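Local coordinates for paenibacillus xanthan lyase (Paenibacillus, PDB 6F2P), which probably removes the terminal, often pyruvylated, mannose from xanthan side chains by beta-elimination, as a calcium-binding member of polysaccharide lyase family 8, at residues Ser69-Tyr74 against Asn122-Gln127. Numbering follows the deposited sequence.
Sequences SITTTY and NWWHWQ
Ile70 meets Trp126 through one branch only. Its CG1, anti to the carbonyl carbon (chi1 -57°), lies 3.8 Å from the centroid of the six-membered ring and 14° off the ring normal, which defines a CH-pi contact over one indole face. The terminal methyl continues the approach toward the rim, with Ile70 CD1 3.5 Å from Trp126 CH2. The other branch, Ile70 CG2, is 3.9 Å from His125 O and so packs on the backbone of helix 123-141 instead of on the indole. On the five-membered ring of the same indole, Trp126 NE1 donates to Tyr120 O, and Tyr120, just ahead of helix 123-141, also meets the indole edge-to-face; together these probably hold its tilt. An alanine in place of Trp126 would probably open a gap beside Ile70 and leave Tyr120 O without this donor.

Thr71 makes the polar link. Its OG1 is 2.7 Å from His125 ND1, a hydrogen bond in which the hydroxyl meets the imidazole edge, near the ring plane. Trp124 CZ3, 4.1 Å from Thr71 OG1, flanks the hydroxyl, and His125 ND1 in turn lies in plane at the edge of the Trp124 indole. Thr71 and His125 also have the closest alpha carbons across the pair, 5.7 Å between Thr71 CA and His125 CA.

The axes of the two short segments approach to 8.7 Å at 40°, and Asn122 caps the second helix, its OD1 accepting from Trp124 N. This inclined packing, combining an aliphatic-on-indole face with a threonine-histidine bond, joins helices 68-85 and 123-141 within the N-terminal alpha-helical domain, consistent with the incomplete alpha/alpha toroid of family 8 polysaccharide lyases.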
ATOM      1  N   SER A  69     -28.882 -25.808 -16.521  1.00 18.23           N
ATOM      2  CA  SER A  69     -29.107 -27.207 -16.840  1.00 18.60           C
ATOM      3  C   SER A  69     -28.123 -27.742 -17.883  1.00 20.98           C
ATOM      4  O   SER A  69     -27.776 -28.926 -17.865  1.00 24.14           O
ATOM      5  CB  SER A  69     -30.546 -27.418 -17.285  1.00 20.44           C
ATOM      6  OG  SER A  69     -31.432 -27.197 -16.200  1.00 19.80           O
ATOM      7  N   ILE A  70     -27.660 -26.869 -18.771  1.00 18.84           N
ATOM      8  CA  ILE A  70     -26.621 -27.242 -19.730  1.00 18.37           C
ATOM      9  C   ILE A  70     -25.361 -27.740 -19.011  1.00 14.65           C
ATOM     10  O   ILE A  70     -24.883 -28.848 -19.260  1.00 16.88           O
ATOM     11  CB  ILE A  70     -26.255 -26.061 -20.659  1.00 19.94           C
ATOM     12  CG1 ILE A  70     -27.500 -25.559 -21.398  1.00 23.61           C
ATOM     13  CG2 ILE A  70     -25.166 -26.461 -21.646  1.00 15.57           C
ATOM     14  CD1 ILE A  70     -28.083 -26.571 -22.351  1.00 19.93           C
ATOM     15  N   THR A  71     -24.837 -26.919 -18.110  1.00 13.18           N
ATOM     16  CA  THR A  71     -23.622 -27.246 -17.380  1.00 13.11           C
ATOM     17  C   THR A  71     -23.827 -28.471 -16.504  1.00 15.98           C
ATOM     18  O   THR A  71     -22.975 -29.374 -16.459  1.00 14.25           O
ATOM     19  CB  THR A  71     -23.181 -26.058 -16.486  1.00 15.89           C
ATOM     20  OG1 THR A  71     -22.847 -24.934 -17.307  1.00 17.75           O
ATOM     21  CG2 THR A  71     -21.979 -26.427 -15.619  1.00 10.29           C
ATOM     22  N   THR A  72     -24.961 -28.493 -15.805  1.00 18.28           N
ATOM     23  CA  THR A  72     -25.268 -29.561 -14.857  1.00 18.18           C
ATOM     24  C   THR A  72     -25.315 -30.905 -15.563  1.00 19.79           C
ATOM     25  O   THR A  72     -24.733 -31.890 -15.091  1.00 18.88           O
ATOM     26  CB  THR A  72     -26.607 -29.321 -14.152  1.00 15.23           C
ATOM     27  OG1 THR A  72     -26.646 -27.976 -13.673  1.00 21.51           O
ATOM     28  CG2 THR A  72     -26.769 -30.260 -12.980  1.00 16.57           C
ATOM     29  N   THR A  73     -25.997 -30.932 -16.704  1.00 17.68           N
ATOM     30  CA  THR A  73     -26.124 -32.151 -17.483  1.00 16.74           C
ATOM     31  C   THR A  73     -24.748 -32.660 -17.886  1.00 20.03           C
ATOM     32  O   THR A  73     -24.431 -33.840 -17.674  1.00 16.61           O
ATOM     33  CB  THR A  73     -26.985 -31.927 -18.745  1.00 20.04           C
ATOM     34  OG1 THR A  73     -28.303 -31.508 -18.367  1.00 18.58           O
ATOM     35  CG2 THR A  73     -27.070 -33.198 -19.561  1.00 15.22           C
ATOM     36  N   TYR A  74     -23.924 -31.769 -18.450  1.00 17.37           N
ATOM     37  CA  TYR A  74     -22.604 -32.167 -18.938  1.00 12.55           C
ATOM     38  C   TYR A  74     -21.669 -32.560 -17.803  1.00 13.07           C
ATOM     39  O   TYR A  74     -20.814 -33.423 -17.980  1.00 14.66           O
ATOM     40  CB  TYR A  74     -21.964 -31.085 -19.796  1.00 13.48           C
ATOM     41  CG  TYR A  74     -22.461 -31.045 -21.221  1.00 12.75           C
ATOM     42  CD1 TYR A  74     -22.475 -32.186 -22.011  1.00 12.05           C
ATOM     43  CD2 TYR A  74     -22.916 -29.859 -21.782  1.00 12.38           C
ATOM     44  CE1 TYR A  74     -22.936 -32.145 -23.330  1.00 11.03           C
ATOM     45  CE2 TYR A  74     -23.373 -29.808 -23.086  1.00 12.71           C
ATOM     46  CZ  TYR A  74     -23.384 -30.950 -23.854  1.00 12.40           C
ATOM     47  OH  TYR A  74     -23.841 -30.887 -25.151  1.00 15.46           O
ATOM     48  N   ASN A 122     -28.969 -17.433 -19.229  1.00 20.37           N
ATOM     49  CA  ASN A 122     -27.609 -17.073 -18.820  1.00 23.50           C
ATOM     50  C   ASN A 122     -26.494 -17.523 -19.777  1.00 22.51           C
ATOM     51  O   ASN A 122     -26.341 -18.708 -20.067  1.00 24.18           O
ATOM     52  CB  ASN A 122     -27.345 -17.571 -17.396  1.00 19.28           C
ATOM     53  CG  ASN A 122     -25.996 -17.121 -16.850  1.00 21.85           C
ATOM     54  OD1 ASN A 122     -25.320 -16.269 -17.428  1.00 28.34           O
ATOM     55  ND2 ASN A 122     -25.605 -17.695 -15.717  1.00 23.78           N
ATOM     56  N   TRP A 123     -25.710 -16.557 -20.244  1.00 16.50           N
ATOM     57  CA  TRP A 123     -24.713 -16.790 -21.284  1.00 18.10           C
ATOM     58  C   TRP A 123     -23.603 -17.740 -20.841  1.00 19.09           C
ATOM     59  O   TRP A 123     -23.079 -18.524 -21.632  1.00 19.81           O
ATOM     60  CB  TRP A 123     -24.087 -15.457 -21.693  1.00 19.45           C
ATOM     61  CG  TRP A 123     -23.184 -14.883 -20.627  1.00 20.85           C
ATOM     62  CD1 TRP A 123     -23.555 -14.100 -19.574  1.00 20.58           C
ATOM     63  CD2 TRP A 123     -21.765 -15.070 -20.507  1.00 23.03           C
ATOM     64  NE1 TRP A 123     -22.456 -13.780 -18.810  1.00 23.93           N
ATOM     65  CE2 TRP A 123     -21.347 -14.364 -19.360  1.00 20.20           C
ATOM     66  CE3 TRP A 123     -20.808 -15.763 -21.259  1.00 21.64           C
ATOM     67  CZ2 TRP A 123     -20.014 -14.333 -18.944  1.00 21.62           C
ATOM     68  CZ3 TRP A 123     -19.485 -15.732 -20.844  1.00 24.24           C
ATOM     69  CH2 TRP A 123     -19.101 -15.021 -19.697  1.00 24.77           C
ATOM     70  N   TRP A 124     -23.253 -17.662 -19.566  1.00 20.22           N
ATOM     71  CA  TRP A 124     -22.086 -18.349 -19.047  1.00 18.08           C
ATOM     72  C   TRP A 124     -22.129 -19.860 -19.286  1.00 18.28           C
ATOM     73  O   TRP A 124     -21.110 -20.483 -19.595  1.00 16.36           O
ATOM     74  CB  TRP A 124     -21.928 -18.037 -17.559  1.00 16.53           C
ATOM     75  CG  TRP A 124     -20.642 -18.505 -17.012  1.00 16.70           C
ATOM     76  CD1 TRP A 124     -19.470 -17.812 -16.978  1.00 17.47           C
ATOM     77  CD2 TRP A 124     -20.372 -19.785 -16.440  1.00 15.58           C
ATOM     78  NE1 TRP A 124     -18.485 -18.580 -16.414  1.00 17.99           N
ATOM     79  CE2 TRP A 124     -19.013 -19.797 -16.072  1.00 16.32           C
ATOM     80  CE3 TRP A 124     -21.147 -20.922 -16.199  1.00 17.56           C
ATOM     81  CZ2 TRP A 124     -18.410 -20.900 -15.474  1.00 14.82           C
ATOM     82  CZ3 TRP A 124     -20.544 -22.021 -15.604  1.00 19.85           C
ATOM     83  CH2 TRP A 124     -19.187 -22.000 -15.250  1.00 16.44           C
ATOM     84  N   HIS A 125     -23.311 -20.449 -19.154  1.00 18.52           N
ATOM     85  CA  HIS A 125     -23.437 -21.897 -19.303  1.00 19.11           C
ATOM     86  C   HIS A 125     -23.271 -22.354 -20.757  1.00 18.48           C
ATOM     87  O   HIS A 125     -22.801 -23.464 -21.021  1.00 13.84           O
ATOM     88  CB  HIS A 125     -24.750 -22.387 -18.701  1.00 16.13           C
ATOM     89  CG  HIS A 125     -24.877 -22.092 -17.239  1.00 16.53           C
ATOM     90  ND1 HIS A 125     -24.111 -22.727 -16.286  1.00 13.59           N
ATOM     91  CD2 HIS A 125     -25.659 -21.214 -16.569  1.00 18.89           C
ATOM     92  CE1 HIS A 125     -24.422 -22.259 -15.090  1.00 14.43           C
ATOM     93  NE2 HIS A 125     -25.357 -21.337 -15.234  1.00 18.90           N
ATOM     94  N   TRP A 126     -23.616 -21.478 -21.696  1.00 15.78           N
ATOM     95  CA  TRP A 126     -23.461 -21.788 -23.109  1.00 15.57           C
ATOM     96  C   TRP A 126     -22.008 -21.661 -23.556  1.00 19.71           C
ATOM     97  O   TRP A 126     -21.494 -22.507 -24.289  1.00 19.74           O
ATOM     98  CB  TRP A 126     -24.370 -20.889 -23.954  1.00 20.28           C
ATOM     99  CG  TRP A 126     -25.824 -21.083 -23.622  1.00 22.39           C
ATOM    100  CD1 TRP A 126     -26.603 -20.284 -22.836  1.00 21.33           C
ATOM    101  CD2 TRP A 126     -26.661 -22.171 -24.041  1.00 22.88           C
ATOM    102  NE1 TRP A 126     -27.873 -20.798 -22.750  1.00 24.21           N
ATOM    103  CE2 TRP A 126     -27.935 -21.958 -23.479  1.00 25.87           C
ATOM    104  CE3 TRP A 126     -26.459 -23.301 -24.843  1.00 23.90           C
ATOM    105  CZ2 TRP A 126     -29.000 -22.828 -23.695  1.00 20.92           C
ATOM    106  CZ3 TRP A 126     -27.525 -24.167 -25.056  1.00 21.24           C
ATOM    107  CH2 TRP A 126     -28.773 -23.925 -24.482  1.00 19.03           C
ATOM    108  N   GLN A 127     -21.334 -20.620 -23.085  1.00 18.58           N
ATOM    109  CA  GLN A 127     -20.023 -20.282 -23.624  1.00 17.66           C
ATOM    110  C   GLN A 127     -18.847 -20.842 -22.826  1.00 18.42           C
ATOM    111  O   GLN A 127     -17.732 -20.934 -23.336  1.00 16.92           O
ATOM    112  CB  GLN A 127     -19.902 -18.766 -23.770  1.00 17.40           C
ATOM    113  CG  GLN A 127     -21.046 -18.144 -24.558  1.00 17.22           C
ATOM    114  CD  GLN A 127     -20.840 -16.672 -24.841  1.00 19.21           C
ATOM    115  OE1 GLN A 127     -21.797 -15.935 -25.032  1.00 21.77           O
ATOM    116  NE2 GLN A 127     -19.585 -16.238 -24.874  1.00 18.77           N
TER